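Local coordinates for flagellar hook-associated protein (PDB 4UT1) that probably serves as a structural component of the bacterial flagellum, forming part of the junction that follows the hook, at residues Arg137-Leu151 against Leu431-Ile444. Sequence-based numbering, arbitrary orientation.
Sequences RQTAMSNAQTLASQL and LDGFSLATANGSAI. With EDO (1,2-ethanediol), chain C; EDO (1,2-ethanediol), chain H.
With its side chain extended from CG to NE (chi2 162°, chi3 176°), R137 runs past G441 and lays its guanidinium beside the turn 441-444. NH1 there serves two backbone carbonyls: it donates to G441 O at 2.9 Å, close to the guanidinium plane, and to I444 O at 2.8 Å, where it meets a lone pair in the carbonyl plane. NE turns instead to A131 O, while a water accepts from NH2, so the cation is fixed in rotation by bonds to neutral groups. Next to it, M141 bends at chi2 (-65°), which brings CG near A439 O, SD 3.8 Å from T438 O and CE 3.0 Å from N440 O; CE also lies 3.8 Å from I444 CG1. Farther along helix 134-193, one of the long helices of the FlgK helical domain, A144 CB and Q145 CG receive CD2 of L436, and A148 CB meets its CD1 at 3.6 Å. F434 presents one ring face to L151, whose CD1 stands 3.5 Å from the centroid and almost on the ring normal, a CH-pi contact, and A148 CB lies at the ring edge. L151 CD2 meets L431 CD2 at 3.8 Å. Helix 287-322 supplies A311 and F314 to the same F434 ring. Buried R137 would probably stay protonated and hold the turn 441-444 to the helix, while L431, F434, L436 and I444 depend on close apolar fit.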
ATOM      1  N   ARG A 137      20.558  -3.676  21.918  1.00 15.19           N
ATOM      2  CA  ARG A 137      19.116  -3.469  21.848  1.00 15.90           C
ATOM      3  C   ARG A 137      18.836  -1.992  21.621  1.00 16.47           C
ATOM      4  O   ARG A 137      17.949  -1.626  20.850  1.00 15.33           O
ATOM      5  CB  ARG A 137      18.430  -3.978  23.113  1.00 14.01           C
ATOM      6  CG  ARG A 137      18.326  -5.521  23.136  1.00 14.41           C
ATOM      7  CD  ARG A 137      18.059  -6.087  24.507  1.00 19.02           C
ATOM      8  NE  ARG A 137      17.874  -7.539  24.440  1.00 14.46           N
ATOM      9  CZ  ARG A 137      16.690  -8.129  24.315  1.00 17.84           C
ATOM     10  NH1 ARG A 137      15.587  -7.388  24.226  1.00 14.65           N
ATOM     11  NH2 ARG A 137      16.607  -9.454  24.258  1.00 14.79           N
ATOM     12  N   GLN A 138      19.613  -1.141  22.268  1.00 16.66           N
ATOM     13  CA  GLN A 138      19.467   0.299  22.061  1.00 15.90           C
ATOM     14  C   GLN A 138      19.780   0.694  20.614  1.00 17.84           C
ATOM     15  O   GLN A 138      19.088   1.529  20.020  1.00 17.50           O
ATOM     16  CB  GLN A 138      20.365   1.076  23.018  1.00 21.16           C
ATOM     17  CG  GLN A 138      20.014   2.547  23.041  1.00 23.95           C
ATOM     18  CD  GLN A 138      18.523   2.754  23.241  1.00 30.32           C
ATOM     19  OE1 GLN A 138      17.972   2.416  24.294  1.00 37.12           O
ATOM     20  NE2 GLN A 138      17.855   3.277  22.217  1.00 31.36           N
ATOM     21  N   THR A 139      20.820   0.094  20.050  1.00 14.24           N
ATOM     22  CA  THR A 139      21.185   0.350  18.660  1.00 14.25           C
ATOM     23  C   THR A 139      20.066  -0.079  17.717  1.00 16.82           C
ATOM     24  O   THR A 139      19.702   0.661  16.793  1.00 15.70           O
ATOM     25  CB  THR A 139      22.482  -0.360  18.287  1.00 17.33           C
ATOM     26  OG1 THR A 139      23.563   0.239  19.013  1.00 17.69           O
ATOM     27  CG2 THR A 139      22.767  -0.247  16.795  1.00 17.20           C
ATOM     28  N   ALA A 140      19.513  -1.261  17.959  1.00 13.45           N
ATOM     29  CA  ALA A 140      18.375  -1.740  17.178  1.00 14.56           C
ATOM     30  C   ALA A 140      17.213  -0.747  17.198  1.00 14.82           C
ATOM     31  O   ALA A 140      16.560  -0.517  16.180  1.00 12.90           O
ATOM     32  CB  ALA A 140      17.911  -3.102  17.695  1.00 14.32           C
ATOM     33  N   MET A 141      16.930  -0.185  18.365  1.00 13.41           N
ATOM     34  CA  MET A 141      15.833   0.777  18.472  1.00 11.03           C
ATOM     35  C   MET A 141      16.151   2.090  17.743  1.00 17.52           C
ATOM     36  O   MET A 141      15.246   2.738  17.194  1.00 13.67           O
ATOM     37  CB  MET A 141      15.508   1.037  19.947  1.00 13.96           C
ATOM     38  CG  MET A 141      14.828  -0.139  20.637  1.00 17.59           C
ATOM     39  SD  MET A 141      13.190  -0.420  19.891  1.00 24.09           S
ATOM     40  CE  MET A 141      12.564  -1.717  20.936  1.00 19.89           C
ATOM     41  N   SER A 142      17.425   2.487  17.728  1.00 16.72           N
ATOM     42  CA  SER A 142      17.833   3.675  16.980  1.00 19.57           C
ATOM     43  C   SER A 142      17.633   3.465  15.484  1.00 17.01           C
ATOM     44  O   SER A 142      17.178   4.376  14.793  1.00 14.10           O
ATOM     45  CB  SER A 142      19.287   4.050  17.271  1.00 20.52           C
ATOM     46  OG  SER A 142      19.412   4.491  18.608  1.00 25.94           O
ATOM     47  N   ASN A 143      17.955   2.262  15.007  1.00 16.59           N
ATOM     48  CA  ASN A 143      17.684   1.856  13.627  1.00 16.20           C
ATOM     49  C   ASN A 143      16.196   1.944  13.292  1.00 14.74           C
ATOM     50  O   ASN A 143      15.818   2.402  12.201  1.00 12.72           O
ATOM     51  CB  ASN A 143      18.186   0.419  13.379  1.00 12.40           C
ATOM     52  CG  ASN A 143      19.689   0.318  13.432  1.00 16.61           C
ATOM     53  OD1 ASN A 143      20.390   1.293  13.190  1.00 17.91           O
ATOM     54  ND2 ASN A 143      20.198  -0.863  13.764  1.00 16.66           N
ATOM     55  N   ALA A 144      15.365   1.486  14.227  1.00 14.31           N
ATOM     56  CA  ALA A 144      13.906   1.588  14.090  1.00 12.25           C
ATOM     57  C   ALA A 144      13.485   3.052  13.991  1.00 14.71           C
ATOM     58  O   ALA A 144      12.637   3.414  13.174  1.00 12.62           O
ATOM     59  CB  ALA A 144      13.212   0.923  15.260  1.00 11.55           C
ATOM     60  N   GLN A 145      14.078   3.896  14.828  1.00 13.14           N
ATOM     61  CA  GLN A 145      13.691   5.309  14.855  1.00 14.05           C
ATOM     62  C   GLN A 145      14.094   6.009  13.567  1.00 15.09           C
ATOM     63  O   GLN A 145      13.366   6.867  13.059  1.00 17.16           O
ATOM     64  CB  GLN A 145      14.299   6.011  16.077  1.00 18.97           C
ATOM     65  CG  GLN A 145      13.602   5.601  17.385  1.00 19.69           C
ATOM     66  CD  GLN A 145      14.310   6.079  18.640  1.00 29.67           C
ATOM     67  OE1 GLN A 145      15.512   6.351  18.628  1.00 35.60           O
ATOM     68  NE2 GLN A 145      13.562   6.180  19.739  1.00 35.19           N
ATOM     69  N   THR A 146      15.250   5.633  13.041  1.00 15.01           N
ATOM     70  CA  THR A 146      15.738   6.130  11.765  1.00 16.43           C
ATOM     71  C   THR A 146      14.786   5.788  10.626  1.00 17.44           C
ATOM     72  O   THR A 146      14.414   6.649   9.816  1.00 15.79           O
ATOM     73  CB  THR A 146      17.137   5.569  11.482  1.00 15.21           C
ATOM     74  OG1 THR A 146      18.071   6.227  12.344  1.00 19.21           O
ATOM     75  CG2 THR A 146      17.550   5.790  10.035  1.00 17.10           C
ATOM     76  N   LEU A 147      14.366   4.531  10.591  1.00 13.32           N
ATOM     77  CA  LEU A 147      13.400   4.095   9.604  1.00 10.62           C
ATOM     78  C   LEU A 147      12.074   4.840   9.747  1.00 10.50           C
ATOM     79  O   LEU A 147      11.496   5.297   8.756  1.00 10.67           O
ATOM     80  CB  LEU A 147      13.179   2.576   9.730  1.00 10.11           C
ATOM     81  CG  LEU A 147      12.056   2.005   8.871  1.00 11.91           C
ATOM     82  CD1 LEU A 147      12.353   2.188   7.401  1.00 11.88           C
ATOM     83  CD2 LEU A 147      11.880   0.508   9.207  1.00 13.02           C
ATOM     84  N   ALA A 148      11.595   4.980  10.979  1.00 12.75           N
ATOM     85  CA  ALA A 148      10.303   5.631  11.209  1.00 12.39           C
ATOM     86  C   ALA A 148      10.368   7.083  10.768  1.00 13.18           C
ATOM     87  O   ALA A 148       9.429   7.613  10.172  1.00 12.04           O
ATOM     88  CB  ALA A 148       9.903   5.544  12.682  1.00 10.69           C
ATOM     89  N   SER A 149      11.489   7.728  11.054  1.00 10.49           N
ATOM     90  CA  SER A 149      11.655   9.119  10.655  1.00 13.17           C
ATOM     91  C   SER A 149      11.500   9.282   9.158  1.00 11.83           C
ATOM     92  O   SER A 149      10.862  10.234   8.689  1.00 11.62           O
ATOM     93  CB  SER A 149      13.029   9.646  11.097  1.00 13.30           C
ATOM     94  OG  SER A 149      13.016   9.879  12.489  1.00 17.54           O
ATOM     95  N   GLN A 150      12.092   8.363   8.405  1.00 10.73           N
ATOM     96  CA  GLN A 150      12.066   8.470   6.950  1.00 12.81           C
ATOM     97  C   GLN A 150      10.680   8.179   6.392  1.00 10.84           C
ATOM     98  O   GLN A 150      10.197   8.874   5.479  1.00 11.84           O
ATOM     99  CB  GLN A 150      13.105   7.541   6.338  1.00 12.26           C
ATOM    100  CG  GLN A 150      14.518   8.043   6.554  1.00 18.03           C
ATOM    101  CD  GLN A 150      15.561   7.014   6.210  1.00 22.89           C
ATOM    102  OE1 GLN A 150      15.563   6.451   5.118  1.00 29.39           O
ATOM    103  NE2 GLN A 150      16.448   6.747   7.149  1.00 26.70           N
ATOM    104  N   LEU A 151      10.034   7.155   6.936  1.00 12.85           N
ATOM    105  CA  LEU A 151       8.691   6.812   6.493  1.00 11.34           C
ATOM    106  C   LEU A 151       7.694   7.931   6.816  1.00 10.63           C
ATOM    107  O   LEU A 151       6.889   8.295   5.978  1.00 11.86           O
ATOM    108  CB  LEU A 151       8.239   5.494   7.113  1.00 13.56           C
ATOM    109  CG  LEU A 151       8.883   4.245   6.513  1.00 12.99           C
ATOM    110  CD1 LEU A 151       8.517   2.996   7.317  1.00 12.17           C
ATOM    111  CD2 LEU A 151       8.491   4.074   5.034  1.00 13.01           C
ATOM    112  N   LEU A 431       1.956   5.651   6.258  1.00 11.74           N
ATOM    113  CA  LEU A 431       3.175   6.420   6.510  1.00 12.57           C
ATOM    114  C   LEU A 431       2.995   7.442   7.619  1.00 15.39           C
ATOM    115  O   LEU A 431       3.888   7.624   8.449  1.00 12.97           O
ATOM    116  CB  LEU A 431       3.633   7.133   5.239  1.00 10.65           C
ATOM    117  CG  LEU A 431       3.898   6.279   3.997  1.00 13.73           C
ATOM    118  CD1 LEU A 431       4.373   7.151   2.841  1.00 14.47           C
ATOM    119  CD2 LEU A 431       4.903   5.156   4.329  1.00 15.70           C
ATOM    120  N   ASP A 432       1.860   8.139   7.611  1.00 14.74           N
ATOM    121  CA  ASP A 432       1.667   9.266   8.522  1.00 15.54           C
ATOM    122  C   ASP A 432       1.539   8.796   9.960  1.00 16.18           C
ATOM    123  O   ASP A 432       1.876   9.535  10.883  1.00 21.27           O
ATOM    124  CB  ASP A 432       0.428  10.091   8.129  1.00 15.45           C
ATOM    125  CG  ASP A 432       0.611  10.849   6.831  1.00 22.40           C
ATOM    126  OD1 ASP A 432       1.711  11.398   6.598  1.00 18.96           O
ATOM    127  OD2 ASP A 432      -0.364  10.912   6.044  1.00 22.16           O
ATOM    128  N   GLY A 433       1.060   7.568  10.144  1.00 15.13           N
ATOM    129  CA  GLY A 433       0.907   6.992  11.464  1.00 18.03           C
ATOM    130  C   GLY A 433       1.996   6.008  11.865  1.00 15.20           C
ATOM    131  O   GLY A 433       1.977   5.501  12.983  1.00 15.77           O
ATOM    132  N   PHE A 434       2.952   5.751  10.971  1.00 12.13           N
ATOM    133  CA  PHE A 434       4.013   4.777  11.259  1.00 13.18           C
ATOM    134  C   PHE A 434       4.803   5.166  12.501  1.00 14.25           C
ATOM    135  O   PHE A 434       5.335   6.270  12.584  1.00 13.65           O
ATOM    136  CB  PHE A 434       4.976   4.637  10.071  1.00  9.13           C
ATOM    137  CG  PHE A 434       5.942   3.492  10.219  1.00 13.52           C
ATOM    138  CD1 PHE A 434       7.159   3.665  10.870  1.00 14.45           C
ATOM    139  CD2 PHE A 434       5.624   2.240   9.722  1.00 12.47           C
ATOM    140  CE1 PHE A 434       8.050   2.585  11.033  1.00 12.45           C
ATOM    141  CE2 PHE A 434       6.510   1.168   9.875  1.00 10.38           C
ATOM    142  CZ  PHE A 434       7.727   1.356  10.524  1.00 10.85           C
ATOM    143  N   SER A 435       4.904   4.258  13.469  1.00 13.45           N
ATOM    144  CA  SER A 435       5.707   4.556  14.649  1.00 17.30           C
ATOM    145  C   SER A 435       6.181   3.318  15.372  1.00 15.95           C
ATOM    146  O   SER A 435       5.688   2.225  15.143  1.00 12.97           O
ATOM    147  CB  SER A 435       4.925   5.411  15.631  1.00 23.40           C
ATOM    148  OG  SER A 435       3.724   4.780  15.975  1.00 21.17           O
ATOM    149  N   LEU A 436       7.142   3.523  16.259  1.00 14.30           N
ATOM    150  CA  LEU A 436       7.570   2.474  17.160  1.00 14.57           C
ATOM    151  C   LEU A 436       6.468   2.295  18.186  1.00 16.96           C
ATOM    152  O   LEU A 436       6.006   3.273  18.776  1.00 14.75           O
ATOM    153  CB  LEU A 436       8.914   2.842  17.819  1.00 13.39           C
ATOM    154  CG  LEU A 436      10.186   2.708  16.980  1.00 15.37           C
ATOM    155  CD1 LEU A 436      10.190   3.637  15.763  1.00 13.15           C
ATOM    156  CD2 LEU A 436      11.442   2.958  17.843  1.00 17.55           C
ATOM    157  N   ALA A 437       5.997   1.063  18.372  1.00 12.27           N
ATOM    158  CA  ALA A 437       5.034   0.802  19.430  1.00 12.97           C
ATOM    159  C   ALA A 437       5.686   1.005  20.792  1.00 20.41           C
ATOM    160  O   ALA A 437       5.026   1.389  21.758  1.00 20.46           O
ATOM    161  CB  ALA A 437       4.475  -0.596  19.307  1.00 14.25           C
ATOM    162  N   THR A 438       6.989   0.730  20.855  1.00 15.94           N
ATOM    163  CA  THR A 438       7.798   0.985  22.039  1.00 16.06           C
ATOM    164  C   THR A 438       9.236   1.239  21.597  1.00 19.04           C
ATOM    165  O   THR A 438       9.675   0.719  20.565  1.00 16.77           O
ATOM    166  CB  THR A 438       7.750  -0.189  23.041  1.00 19.14           C
ATOM    167  OG1 THR A 438       8.601   0.102  24.157  1.00 22.16           O
ATOM    168  CG2 THR A 438       8.222  -1.476  22.384  1.00 16.90           C
ATOM    169  N   ALA A 439       9.961   2.054  22.360  1.00 16.68           N
ATOM    170  CA  ALA A 439      11.361   2.326  22.063  1.00 17.54           C
ATOM    171  C   ALA A 439      12.272   1.683  23.104  1.00 17.84           C
ATOM    172  O   ALA A 439      13.487   1.925  23.121  1.00 16.06           O
ATOM    173  CB  ALA A 439      11.616   3.837  21.990  1.00 22.14           C
ATOM    174  N   ASN A 440      11.668   0.881  23.974  1.00 17.11           N
ATOM    175  CA  ASN A 440      12.385   0.163  25.020  1.00 20.33           C
ATOM    176  C   ASN A 440      13.028  -1.083  24.427  1.00 21.62           C
ATOM    177  O   ASN A 440      12.337  -1.971  23.922  1.00 18.01           O
ATOM    178  CB  ASN A 440      11.433  -0.196  26.167  1.00 22.24           C
ATOM    179  CG  ASN A 440      12.147  -0.781  27.385  1.00 27.96           C
ATOM    180  OD1 ASN A 440      13.363  -0.983  27.384  1.00 28.08           O
ATOM    181  ND2 ASN A 440      11.377  -1.051  28.443  1.00 27.96           N
ATOM    182  N   GLY A 441      14.357  -1.138  24.487  1.00 19.59           N
ATOM    183  CA  GLY A 441      15.109  -2.204  23.855  1.00 19.55           C
ATOM    184  C   GLY A 441      14.819  -3.576  24.428  1.00 18.90           C
ATOM    185  O   GLY A 441      15.027  -4.590  23.754  1.00 15.31           O
ATOM    186  N   SER A 442      14.320  -3.604  25.662  1.00 16.13           N
ATOM    187  CA  SER A 442      13.964  -4.857  26.323  1.00 20.47           C
ATOM    188  C   SER A 442      12.739  -5.519  25.686  1.00 17.93           C
ATOM    189  O   SER A 442      12.501  -6.720  25.880  1.00 16.08           O
ATOM    190  CB  SER A 442      13.708  -4.617  27.815  1.00 22.43           C
ATOM    191  OG  SER A 442      14.894  -4.152  28.453  1.00 28.22           O
ATOM    192  N   ALA A 443      11.962  -4.744  24.935  1.00 17.30           N
ATOM    193  CA  ALA A 443      10.756  -5.283  24.306  1.00 15.33           C
ATOM    194  C   ALA A 443      11.060  -6.184  23.111  1.00 14.85           C
ATOM    195  O   ALA A 443      10.181  -6.906  22.638  1.00 13.43           O
ATOM    196  CB  ALA A 443       9.821  -4.137  23.873  1.00 15.26           C
ATOM    197  N   ILE A 444      12.285  -6.125  22.597  1.00 14.56           N
ATOM    198  CA  ILE A 444      12.676  -7.035  21.528  1.00 14.01           C
ATOM    199  C   ILE A 444      12.721  -8.460  22.103  1.00 12.05           C
ATOM    200  O   ILE A 444      13.439  -8.730  23.058  1.00 13.89           O
ATOM    201  CB  ILE A 444      14.034  -6.639  20.911  1.00 14.65           C
ATOM    202  CG1 ILE A 444      13.936  -5.241  20.288  1.00 16.71           C
ATOM    203  CG2 ILE A 444      14.475  -7.655  19.854  1.00 13.43           C
ATOM    204  CD1 ILE A 444      15.271  -4.630  19.953  1.00 14.06           C
TER
HETATM  205  C1  EDO C1629      20.809   4.087  11.217  1.00 28.99           C
HETATM  206  O1  EDO C1629      20.387   4.029  12.589  1.00 27.51           O
HETATM  207  C2  EDO C1629      20.384   2.809  10.494  1.00 24.20           C
HETATM  208  O2  EDO C1629      19.546   3.090   9.360  1.00 18.48           O
HETATM  209  C1  EDO H1634      23.395  -1.763  13.036  1.00 19.46           C
HETATM  210  O1  EDO H1634      22.650  -1.867  14.244  1.00 24.15           O
HETATM  211  C2  EDO H1634      22.756  -2.564  11.921  1.00 21.41           C
HETATM  212  O2  EDO H1634      23.104  -1.939  10.686  1.00 25.50           O
HETATM  213  O   HOH W   1      14.676 -11.446  24.756  1.00 19.36           O
HETATM  214  O   HOH W   2      16.482   0.599  25.096  1.00 28.82           O